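Local coordinates for protein alpha-1,3-glucanase (Paenibacillus glycanilyticus, PDB 6K0P) that hydrolyses alpha-1,3-glucan, as expected of a family 87 glycoside hydrolase, and binds nigerose at several places on its catalytic domain, at residues Y136-Q140 / W302-F306; P215-I221 / Y241-P247; D254-I259 / P284-G290. The protein carries 1 engineered substitution. All coordinates share one frame; numbering follows the deposited sequence.

How the contacts relate
Contacts 2 and 3 both pair neighbouring parallel strands of the beta-helix, whereas contact 1 docks an antiparallel N-terminal sheet onto it through side chains. Contacts 1 and 3 are buried; contact 2 is partly open along its E218 and T220 face. Their chemistry follows: carboxylates, a histidine and two waters in contact 1, regular backbone bonds in contact 2, and backbone bonds plus an aspartate that holds the loop before the corner in contact 3. Contacts 1 and 2, with centres 14 Å apart, hold the same glucose of chain D, while contact 3 reaches another sugar. Contacts 1 and 2 do not touch, but inside the beta-helix both pack on contact 3: F306 and I221 on F287, L244 on F257.

Contact 1: Y136-Q140 / W302-F306; sequences YEDAQ and WVEHF. With GLC (alpha-D-glucopyranose), chain D.
E137 and H305 join the two parts of the catalytic domain, strand 137-143 of the N-terminal, galactose-binding-like domain and the parallel beta-helix. The strands lie too far apart for backbone pairing, 11.6 Å between their axes, and side chains fill the interval. E137 OE1 accepts a 2.7 Å bond from H305 NE2; OE1 lies almost in the imidazole plane, while NE2 approaches it from above the carboxylate plane (38° out). The other oxygen, OE2, takes the backbone N of D138, which fixes the rotation of the carboxylate, and F107 stacks on the H305 ring. D138 is directed toward 302-306, yet its OD2 and E304 OE2 stay 4.3 Å apart. One water donates to both these oxygens, and R350, in a salt bridge with D138, probably offsets the gathered negative charge. Q140 sets CG 3.8 Å from W302 CZ2, and the bend at chi2 (77°) turns the amide so that NE2 donates to this water and to a second, which also bonds E137 OE2 and E304 OE1. Its backbone O accepts a bond from O6 of the bound glucose. W302 NE1 donates in the ring plane to the anti lone pair of E304 OE2 at 2.7 Å, nearly straight at 166°.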
loop_
_atom_site.group_PDB
_atom_site.type_symbol
_atom_site.label_atom_id
_atom_site.label_comp_id
_atom_site.label_asym_id
_atom_site.label_seq_id
_atom_site.Cartn_x
_atom_site.Cartn_y
_atom_site.Cartn_z
ATOM N N TYR A 136 -12.139 -7.729 1.364
ATOM C CA TYR A 136 -11.373 -8.597 0.478
ATOM C C TYR A 136 -10.166 -9.202 1.184
ATOM O O TYR A 136 -9.607 -8.624 2.119
ATOM C CB TYR A 136 -10.935 -7.830 -0.781
ATOM C CG TYR A 136 -12.088 -7.686 -1.740
ATOM C CD1 TYR A 136 -12.364 -8.685 -2.661
ATOM C CD2 TYR A 136 -12.945 -6.593 -1.681
ATOM C CE1 TYR A 136 -13.458 -8.605 -3.508
ATOM C CE2 TYR A 136 -14.035 -6.495 -2.541
ATOM C CZ TYR A 136 -14.282 -7.504 -3.450
ATOM O OH TYR A 136 -15.360 -7.432 -4.306
ATOM N N GLU A 137 -9.790 -10.395 0.738
ATOM C CA GLU A 137 -8.558 -11.033 1.178
ATOM C C GLU A 137 -8.052 -11.923 0.050
ATOM O O GLU A 137 -8.633 -11.971 -1.041
ATOM C CB GLU A 137 -8.747 -11.776 2.506
ATOM C CG GLU A 137 -8.030 -11.115 3.688
ATOM C CD GLU A 137 -6.520 -11.211 3.592
ATOM O OE1 GLU A 137 -5.821 -10.370 4.192
ATOM O OE2 GLU A 137 -6.026 -12.153 2.934
ATOM N N ASP A 138 -6.945 -12.619 0.305
ATOM C CA ASP A 138 -6.209 -13.278 -0.765
ATOM C C ASP A 138 -6.054 -14.766 -0.489
ATOM O O ASP A 138 -5.943 -15.200 0.663
ATOM C CB ASP A 138 -4.794 -12.704 -0.909
ATOM C CG ASP A 138 -4.768 -11.272 -1.406
ATOM O OD1 ASP A 138 -5.836 -10.695 -1.743
ATOM O OD2 ASP A 138 -3.645 -10.719 -1.451
ATOM N N ALA A 139 -6.008 -15.540 -1.570
ATOM C CA ALA A 139 -5.664 -16.956 -1.502
ATOM C C ALA A 139 -4.506 -17.220 -2.452
ATOM O O ALA A 139 -4.499 -16.732 -3.587
ATOM C CB ALA A 139 -6.862 -17.824 -1.904
ATOM N N GLN A 140 -3.528 -17.997 -1.990
ATOM C CA GLN A 140 -2.304 -18.272 -2.738
ATOM C C GLN A 140 -2.248 -19.747 -3.118
ATOM O O GLN A 140 -2.543 -20.617 -2.294
ATOM C CB GLN A 140 -1.064 -17.933 -1.893
ATOM C CG GLN A 140 -0.984 -16.482 -1.404
ATOM C CD GLN A 140 -1.892 -16.189 -0.216
ATOM O OE1 GLN A 140 -2.188 -17.069 0.589
ATOM N NE2 GLN A 140 -2.359 -14.947 -0.125
ATOM N N TRP A 302 8.096 -10.976 1.071
ATOM C CA TRP A 302 6.652 -10.848 0.904
ATOM C C TRP A 302 6.055 -10.976 2.299
ATOM O O TRP A 302 6.243 -11.999 2.962
ATOM C CB TRP A 302 6.191 -11.971 -0.032
ATOM C CG TRP A 302 4.709 -12.230 -0.207
ATOM C CD1 TRP A 302 3.651 -11.583 0.380
ATOM C CD2 TRP A 302 4.147 -13.237 -1.050
ATOM N NE1 TRP A 302 2.461 -12.140 -0.052
ATOM C CE2 TRP A 302 2.746 -13.164 -0.923
ATOM C CE3 TRP A 302 4.700 -14.204 -1.899
ATOM C CZ2 TRP A 302 1.890 -14.021 -1.613
ATOM C CZ3 TRP A 302 3.847 -15.058 -2.581
ATOM C CH2 TRP A 302 2.457 -14.959 -2.436
ATOM N N VAL A 303 5.408 -9.913 2.779
ATOM C CA VAL A 303 4.930 -9.834 4.156
ATOM C C VAL A 303 3.441 -9.510 4.147
ATOM O O VAL A 303 3.001 -8.627 3.399
ATOM C CB VAL A 303 5.724 -8.759 4.931
ATOM C CG1 VAL A 303 5.241 -8.628 6.350
ATOM C CG2 VAL A 303 7.208 -9.084 4.903
ATOM N N GLU A 304 2.678 -10.214 4.984
ATOM C CA GLU A 304 1.243 -10.003 5.134
ATOM C C GLU A 304 0.827 -10.117 6.590
ATOM O O GLU A 304 1.452 -10.830 7.380
ATOM C CB GLU A 304 0.401 -11.020 4.349
ATOM C CG GLU A 304 0.752 -11.056 2.872
ATOM C CD GLU A 304 -0.399 -11.480 1.969
ATOM O OE1 GLU A 304 -1.575 -11.531 2.419
ATOM O OE2 GLU A 304 -0.129 -11.740 0.774
ATOM N N HIS A 305 -0.254 -9.415 6.936
ATOM C CA HIS A 305 -0.939 -9.631 8.216
ATOM C C HIS A 305 -0.065 -9.260 9.407
ATOM O O HIS A 305 -0.135 -9.895 10.467
ATOM C CB HIS A 305 -1.529 -11.042 8.325
ATOM C CG HIS A 305 -2.382 -11.405 7.154
ATOM N ND1 HIS A 305 -2.377 -12.660 6.584
ATOM C CD2 HIS A 305 -3.256 -10.662 6.435
ATOM C CE1 HIS A 305 -3.213 -12.673 5.559
ATOM N NE2 HIS A 305 -3.759 -11.474 5.447
ATOM N N PHE A 306 0.757 -8.231 9.216
ATOM C CA PHE A 306 1.375 -7.459 10.281
ATOM C C PHE A 306 0.730 -6.083 10.310
ATOM O O PHE A 306 -0.062 -5.726 9.431
ATOM C CB PHE A 306 2.897 -7.355 10.068
ATOM C CG PHE A 306 3.612 -8.658 10.301
ATOM C CD1 PHE A 306 3.745 -9.588 9.275
ATOM C CD2 PHE A 306 4.111 -8.973 11.556
ATOM C CE1 PHE A 306 4.386 -10.801 9.494
ATOM C CE2 PHE A 306 4.752 -10.183 11.781
ATOM C CZ PHE A 306 4.888 -11.100 10.752
HETATM C C1 GLC D . -0.027 -21.962 3.930
HETATM C C2 GLC D . -1.238 -21.405 4.649
HETATM C C3 GLC D . -2.593 -21.670 3.979
HETATM C C4 GLC D . -2.445 -21.446 2.509
HETATM C C5 GLC D . -1.381 -22.377 2.010
HETATM C C6 GLC D . -1.245 -22.354 0.494
HETATM O O1 GLC D . 0.103 -23.272 4.225
HETATM O O2 GLC D . -1.210 -21.847 5.981
HETATM O O3 GLC D . -3.482 -20.654 4.357
HETATM O O4 GLC D . -3.658 -21.754 1.885
HETATM O O5 GLC D . -0.186 -21.880 2.533
HETATM O O6 GLC D . -0.951 -21.085 -0.037
HETATM O O HOH W 1 -3.552 -13.357 2.294
HETATM O O HOH W 2 -1.428 -12.318 -1.351
#

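Contact 2: P215-I221 / Y241-P247; sequences PAGEWTI and YTKLVAP. With GLC (alpha-D-glucopyranose), chain D.
G217 N donates to Y241 O at 2.9 Å, the first of five backbone bonds pairing parallel strands 217-220 and 242-245 of the beta-helix. G217 O then receives K243 N, K243 O receives W219 N, W219 O receives V245 N, and V245 O receives I221 N. V245 O has a second donor, a water that also bonds T220 OG1. T242 OG1 is hydrogen-bonded to I214 O and A237 N. By contrast, I221 O is buried without a polar partner, meeting A246 CA at 3.5 Å. The indole of W219 folds back along its own strand, and NE1 gives P215 O a 2.9 Å bond from above the carbonyl plane. An alanine in place of W219 would strip P215 O of this donor and is likely to let the turn before G217 shift. On the sugar-binding face, the extended E218 places OE2 2.6 Å from glucose O1, which donates to it. K243 NZ bonds glucose O5 only weakly, 3.4 Å, but one water links it to E218 OE2. The I221 and L244 side chains cross at about a right angle, with I221 CD1 3.8 Å from L244 CB; both pack on I196 of helix 196-204, and strand 271-274 continues the pairing beyond 242-245.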
loop_
_atom_site.group_PDB
_atom_site.type_symbol
_atom_site.label_atom_id
_atom_site.label_comp_id
_atom_site.label_asym_id
_atom_site.label_seq_id
_atom_site.Cartn_x
_atom_site.Cartn_y
_atom_site.Cartn_z
ATOM N N PRO A 215 15.354 -22.812 4.770
ATOM C CA PRO A 215 14.941 -23.575 3.588
ATOM C C PRO A 215 13.471 -23.368 3.267
ATOM O O PRO A 215 12.708 -22.745 4.011
ATOM C CB PRO A 215 15.179 -25.034 3.996
ATOM C CG PRO A 215 16.020 -24.989 5.218
ATOM C CD PRO A 215 15.753 -23.674 5.893
ATOM N N ALA A 216 13.068 -23.936 2.132
ATOM C CA ALA A 216 11.650 -24.011 1.812
ATOM C C ALA A 216 10.906 -24.679 2.958
ATOM O O ALA A 216 11.403 -25.632 3.574
ATOM C CB ALA A 216 11.463 -24.827 0.530
ATOM N N GLY A 217 9.714 -24.166 3.260
ATOM C CA GLY A 217 8.904 -24.744 4.308
ATOM C C GLY A 217 8.154 -23.701 5.100
ATOM O O GLY A 217 8.203 -22.517 4.763
ATOM N N GLU A 218 7.448 -24.130 6.139
ATOM C CA GLU A 218 6.793 -23.228 7.071
ATOM C C GLU A 218 7.527 -23.304 8.396
ATOM O O GLU A 218 7.687 -24.393 8.959
ATOM C CB GLU A 218 5.333 -23.616 7.283
ATOM C CG GLU A 218 4.458 -23.529 6.044
ATOM C CD GLU A 218 3.010 -23.827 6.377
ATOM O OE1 GLU A 218 2.656 -23.747 7.573
ATOM O OE2 GLU A 218 2.231 -24.116 5.454
ATOM N N TRP A 219 7.953 -22.149 8.896
ATOM C CA TRP A 219 8.821 -22.068 10.065
ATOM C C TRP A 219 8.176 -21.119 11.059
ATOM O O TRP A 219 7.918 -19.956 10.728
ATOM C CB TRP A 219 10.202 -21.562 9.645
ATOM C CG TRP A 219 10.767 -22.395 8.538
ATOM C CD1 TRP A 219 10.787 -22.096 7.202
ATOM C CD2 TRP A 219 11.349 -23.696 8.670
ATOM N NE1 TRP A 219 11.365 -23.127 6.504
ATOM C CE2 TRP A 219 11.724 -24.116 7.382
ATOM C CE3 TRP A 219 11.602 -24.536 9.757
ATOM C CZ2 TRP A 219 12.331 -25.345 7.146
ATOM C CZ3 TRP A 219 12.212 -25.763 9.520
ATOM C CH2 TRP A 219 12.569 -26.150 8.227
ATOM N N THR A 220 7.901 -21.610 12.263
ATOM C CA THR A 220 7.223 -20.784 13.252
ATOM C C THR A 220 8.114 -19.620 13.661
ATOM O O THR A 220 9.295 -19.803 13.982
ATOM C CB THR A 220 6.882 -21.619 14.482
ATOM O OG1 THR A 220 5.854 -22.556 14.144
ATOM C CG2 THR A 220 6.388 -20.722 15.628
ATOM N N ILE A 221 7.554 -18.419 13.631
ATOM C CA ILE A 221 8.133 -17.273 14.315
ATOM C C ILE A 221 7.157 -16.891 15.425
ATOM O O ILE A 221 6.104 -16.287 15.186
ATOM C CB ILE A 221 8.469 -16.114 13.366
ATOM C CG1 ILE A 221 7.311 -15.772 12.425
ATOM C CG2 ILE A 221 9.702 -16.463 12.537
ATOM C CD1 ILE A 221 7.535 -14.466 11.664
ATOM N N TYR A 241 8.465 -19.992 -1.233
ATOM C CA TYR A 241 8.932 -21.249 -0.655
ATOM C C TYR A 241 9.242 -21.160 0.830
ATOM O O TYR A 241 8.776 -22.003 1.597
ATOM C CB TYR A 241 10.171 -21.746 -1.411
ATOM C CG TYR A 241 9.911 -21.988 -2.870
ATOM C CD1 TYR A 241 9.092 -23.031 -3.279
ATOM C CD2 TYR A 241 10.462 -21.158 -3.837
ATOM C CE1 TYR A 241 8.841 -23.254 -4.633
ATOM C CE2 TYR A 241 10.220 -21.367 -5.178
ATOM C CZ TYR A 241 9.411 -22.417 -5.564
ATOM O OH TYR A 241 9.171 -22.621 -6.905
ATOM N N THR A 242 10.040 -20.183 1.257
ATOM C CA THR A 242 10.376 -20.027 2.672
ATOM C C THR A 242 9.309 -19.145 3.299
ATOM O O THR A 242 9.204 -17.963 2.960
ATOM C CB THR A 242 11.743 -19.370 2.824
ATOM O OG1 THR A 242 12.749 -20.228 2.270
ATOM C CG2 THR A 242 12.058 -19.113 4.308
ATOM N N LYS A 243 8.521 -19.715 4.209
ATOM C CA LYS A 243 7.419 -19.011 4.857
ATOM C C LYS A 243 7.672 -18.973 6.355
ATOM O O LYS A 243 7.677 -20.021 7.012
ATOM C CB LYS A 243 6.096 -19.735 4.586
ATOM C CG LYS A 243 5.770 -19.848 3.098
ATOM C CD LYS A 243 4.558 -20.752 2.873
ATOM C CE LYS A 243 4.259 -20.927 1.388
ATOM N NZ LYS A 243 2.978 -21.674 1.209
ATOM N N LEU A 244 7.853 -17.771 6.894
ATOM C CA LEU A 244 7.930 -17.578 8.334
ATOM C C LEU A 244 6.515 -17.299 8.821
ATOM O O LEU A 244 5.853 -16.381 8.320
ATOM C CB LEU A 244 8.855 -16.407 8.657
ATOM C CG LEU A 244 10.236 -16.418 7.997
ATOM C CD1 LEU A 244 11.083 -15.259 8.547
ATOM C CD2 LEU A 244 10.950 -17.755 8.186
ATOM N N VAL A 245 6.032 -18.104 9.761
ATOM C CA VAL A 245 4.610 -18.149 10.081
ATOM C C VAL A 245 4.414 -17.827 11.559
ATOM O O VAL A 245 4.880 -18.573 12.430
ATOM C CB VAL A 245 3.999 -19.516 9.722
ATOM C CG1 VAL A 245 2.514 -19.536 10.036
ATOM C CG2 VAL A 245 4.228 -19.830 8.242
ATOM N N ALA A 246 3.702 -16.736 11.840
ATOM C CA ALA A 246 3.278 -16.473 13.209
ATOM C C ALA A 246 2.258 -17.535 13.619
ATOM O O ALA A 246 1.508 -18.035 12.781
ATOM C CB ALA A 246 2.627 -15.090 13.297
ATOM N N PRO A 247 2.209 -17.912 14.914
ATOM C CA PRO A 247 1.280 -18.975 15.328
ATOM C C PRO A 247 -0.152 -18.632 14.968
ATOM O O PRO A 247 -0.711 -17.670 15.500
ATOM C CB PRO A 247 1.476 -19.043 16.849
ATOM C CG PRO A 247 2.870 -18.523 17.059
ATOM C CD PRO A 247 3.034 -17.432 16.035
HETATM C C1 GLC D . -0.027 -21.962 3.930
HETATM C C2 GLC D . -1.238 -21.405 4.649
HETATM C C3 GLC D . -2.593 -21.670 3.979
HETATM C C4 GLC D . -2.445 -21.446 2.509
HETATM C C5 GLC D . -1.381 -22.377 2.010
HETATM C C6 GLC D . -1.245 -22.354 0.494
HETATM O O1 GLC D . 0.103 -23.272 4.225
HETATM O O2 GLC D . -1.210 -21.847 5.981
HETATM O O3 GLC D . -3.482 -20.654 4.357
HETATM O O4 GLC D . -3.658 -21.754 1.885
HETATM O O5 GLC D . -0.186 -21.880 2.533
HETATM O O6 GLC D . -0.951 -21.085 -0.037
HETATM O O HOH W 3 2.871 -24.042 2.790
HETATM O O HOH W 4 3.485 -20.938 13.425
#

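Contact 3: D254-I259 / P284-G290. With GLC (alpha-D-glucopyranose), chain B.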
loop_
_atom_site.group_PDB
_atom_site.type_symbol
_atom_site.label_atom_id
_atom_site.label_comp_id
_atom_site.label_asym_id
_atom_site.label_seq_id
_atom_site.Cartn_x
_atom_site.Cartn_y
_atom_site.Cartn_z
ATOM N N ASP A 254 3.339 -10.101 18.348
ATOM C CA ASP A 254 4.409 -9.240 17.843
ATOM C C ASP A 254 5.623 -10.122 17.599
ATOM O O ASP A 254 6.366 -10.447 18.529
ATOM C CB ASP A 254 4.706 -8.167 18.884
ATOM C CG ASP A 254 5.642 -7.072 18.381
ATOM O OD1 ASP A 254 5.821 -6.911 17.152
ATOM O OD2 ASP A 254 6.196 -6.352 19.252
ATOM N N VAL A 255 5.811 -10.545 16.349
ATOM C CA VAL A 255 6.855 -11.491 15.990
ATOM C C VAL A 255 7.575 -10.970 14.759
ATOM O O VAL A 255 7.093 -10.075 14.062
ATOM C CB VAL A 255 6.302 -12.916 15.757
ATOM C CG1 VAL A 255 5.601 -13.411 17.020
ATOM C CG2 VAL A 255 5.352 -12.932 14.561
ATOM N N GLY A 256 8.765 -11.515 14.513
ATOM C CA GLY A 256 9.547 -11.085 13.373
ATOM C C GLY A 256 10.987 -10.874 13.769
ATOM O O GLY A 256 11.528 -11.663 14.547
ATOM N N PHE A 257 11.612 -9.821 13.252
ATOM C CA PHE A 257 13.008 -9.524 13.541
ATOM C C PHE A 257 13.134 -8.163 14.203
ATOM O O PHE A 257 12.321 -7.260 13.984
ATOM C CB PHE A 257 13.862 -9.546 12.265
ATOM C CG PHE A 257 13.960 -10.910 11.641
ATOM C CD1 PHE A 257 14.799 -11.874 12.169
ATOM C CD2 PHE A 257 13.173 -11.233 10.546
ATOM C CE1 PHE A 257 14.864 -13.138 11.608
ATOM C CE2 PHE A 257 13.241 -12.486 9.977
ATOM C CZ PHE A 257 14.085 -13.442 10.505
ATOM N N ASN A 258 14.163 -8.027 15.037
ATOM C CA ASN A 258 14.512 -6.750 15.637
ATOM C C ASN A 258 16.024 -6.614 15.523
ATOM O O ASN A 258 16.766 -7.434 16.075
ATOM C CB ASN A 258 14.047 -6.687 17.102
ATOM C CG ASN A 258 14.232 -5.311 17.721
ATOM O OD1 ASN A 258 15.229 -4.638 17.466
ATOM N ND2 ASN A 258 13.276 -4.891 18.555
ATOM N N ILE A 259 16.472 -5.610 14.777
ATOM C CA ILE A 259 17.872 -5.460 14.392
ATOM C C ILE A 259 18.524 -4.446 15.327
ATOM O O ILE A 259 18.234 -3.246 15.254
ATOM C CB ILE A 259 17.992 -5.018 12.927
ATOM C CG1 ILE A 259 17.172 -5.952 12.022
ATOM C CG2 ILE A 259 19.467 -4.982 12.507
ATOM C CD1 ILE A 259 17.210 -5.578 10.541
ATOM N N PRO A 284 3.179 -2.437 19.016
ATOM C CA PRO A 284 3.724 -3.671 18.441
ATOM C C PRO A 284 3.234 -3.850 17.009
ATOM O O PRO A 284 2.380 -3.116 16.519
ATOM C CB PRO A 284 3.119 -4.753 19.346
ATOM C CG PRO A 284 1.805 -4.178 19.773
ATOM C CD PRO A 284 2.087 -2.705 19.971
ATOM N N GLY A 285 3.791 -4.851 16.336
ATOM C CA GLY A 285 3.227 -5.314 15.083
ATOM C C GLY A 285 4.002 -5.013 13.821
ATOM O O GLY A 285 3.487 -5.279 12.726
ATOM N N LYS A 286 5.213 -4.479 13.917
ATOM C CA LYS A 286 6.038 -4.301 12.731
ATOM C C LYS A 286 6.850 -5.571 12.524
ATOM O O LYS A 286 7.462 -6.080 13.469
ATOM C CB LYS A 286 6.967 -3.096 12.885
ATOM C CG LYS A 286 6.229 -1.766 12.917
ATOM C CD LYS A 286 5.930 -1.298 14.341
ATOM C CE LYS A 286 5.328 0.096 14.305
ATOM N NZ LYS A 286 5.077 0.631 15.680
ATOM N N PHE A 287 6.829 -6.105 11.297
ATOM C CA PHE A 287 7.567 -7.343 11.052
ATOM C C PHE A 287 9.049 -7.172 11.368
ATOM O O PHE A 287 9.663 -8.043 11.998
ATOM C CB PHE A 287 7.375 -7.836 9.615
ATOM C CG PHE A 287 8.298 -8.970 9.243
ATOM C CD1 PHE A 287 8.262 -10.170 9.946
ATOM C CD2 PHE A 287 9.197 -8.837 8.203
ATOM C CE1 PHE A 287 9.122 -11.206 9.614
ATOM C CE2 PHE A 287 10.053 -9.878 7.855
ATOM C CZ PHE A 287 10.019 -11.055 8.565
ATOM N N ILE A 288 9.635 -6.054 10.954
ATOM C CA ILE A 288 11.023 -5.728 11.260
ATOM C C ILE A 288 11.026 -4.475 12.122
ATOM O O ILE A 288 10.476 -3.438 11.723
ATOM C CB ILE A 288 11.857 -5.511 9.988
ATOM C CG1 ILE A 288 11.980 -6.812 9.196
ATOM C CG2 ILE A 288 13.249 -4.967 10.346
ATOM C CD1 ILE A 288 12.432 -6.602 7.751
ATOM N N ASP A 289 11.638 -4.573 13.300
ATOM C CA ASP A 289 12.002 -3.417 14.101
ATOM C C ASP A 289 13.483 -3.142 13.891
ATOM O O ASP A 289 14.296 -4.069 13.806
ATOM C CB ASP A 289 11.765 -3.693 15.586
ATOM C CG ASP A 289 10.313 -3.961 15.906
ATOM O OD1 ASP A 289 9.476 -3.094 15.612
ATOM O OD2 ASP A 289 10.022 -5.038 16.455
ATOM N N GLY A 290 13.828 -1.868 13.794
ATOM C CA GLY A 290 15.224 -1.511 13.641
ATOM C C GLY A 290 15.423 -0.037 13.888
ATOM O O GLY A 290 15.766 0.713 12.969
HETATM C C1 GLC B . 0.275 5.223 14.980
HETATM C C2 GLC B . 1.353 5.311 16.042
HETATM C C3 GLC B . 2.637 4.723 15.503
HETATM C C4 GLC B . 2.398 3.313 14.977
HETATM C C5 GLC B . 1.336 3.352 13.913
HETATM C C6 GLC B . 0.919 1.967 13.441
HETATM O O1 GLC B . 0.649 6.116 13.986
HETATM O O2 GLC B . 1.478 6.686 16.419
HETATM O O3 GLC B . 3.524 4.564 16.595
HETATM O O4 GLC B . 3.565 2.769 14.417
HETATM O O5 GLC B . 0.188 3.937 14.444
HETATM O O6 GLC B . 0.516 1.094 14.458
HETATM O O HOH W 5 6.938 -4.298 16.354
#
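The backbone N of G285 bonds to D254 OD1 at 3.0 Å from almost directly above the carboxylate, 75° out of its plane. With CG anti to the backbone N (chi1 -170°), D254 extends across to 284-290 and also sets OD2 against P284 CB. A water bound between D254 OD1, K286 N and D289 OD1 continues this grip, tying the aspartate to the chain before and after the corner at F287 and I288. Nearby, D289 OD2 forms a salt bridge with K224, which is likely to ease the proximity of the two acids.

Beyond the water the segments run parallel: F257 N donates to F287 O, F257 O accepts D289 N, and I259 N reaches D289 O at 2.8 Å. These are successive coils of a right-handed parallel beta-helix, the fold of the pectate-lyase-like clan. G256 lies directly against the corner, its CA 3.3 Å from F287 O; a CB there would collide with the same oxygen.

Inside the coil F257 and F287 lie side by side and point the same way, their ring planes 77° apart. F287 CZ touches CD2 of F257 at 3.7 Å, near the plane of the F257 ring. Further along, I259 CD1 rests on I288 CG2, and on the other face of the strands the amide of N258 passes over D289, with ND2 3.5 Å from D289 CB. The side chain of K286 points away from 254-259: it bends at chi2, then runs straight to place NZ 2.9 Å from O4 of the chain B glucose, with W311 in a cation-pi contact alongside.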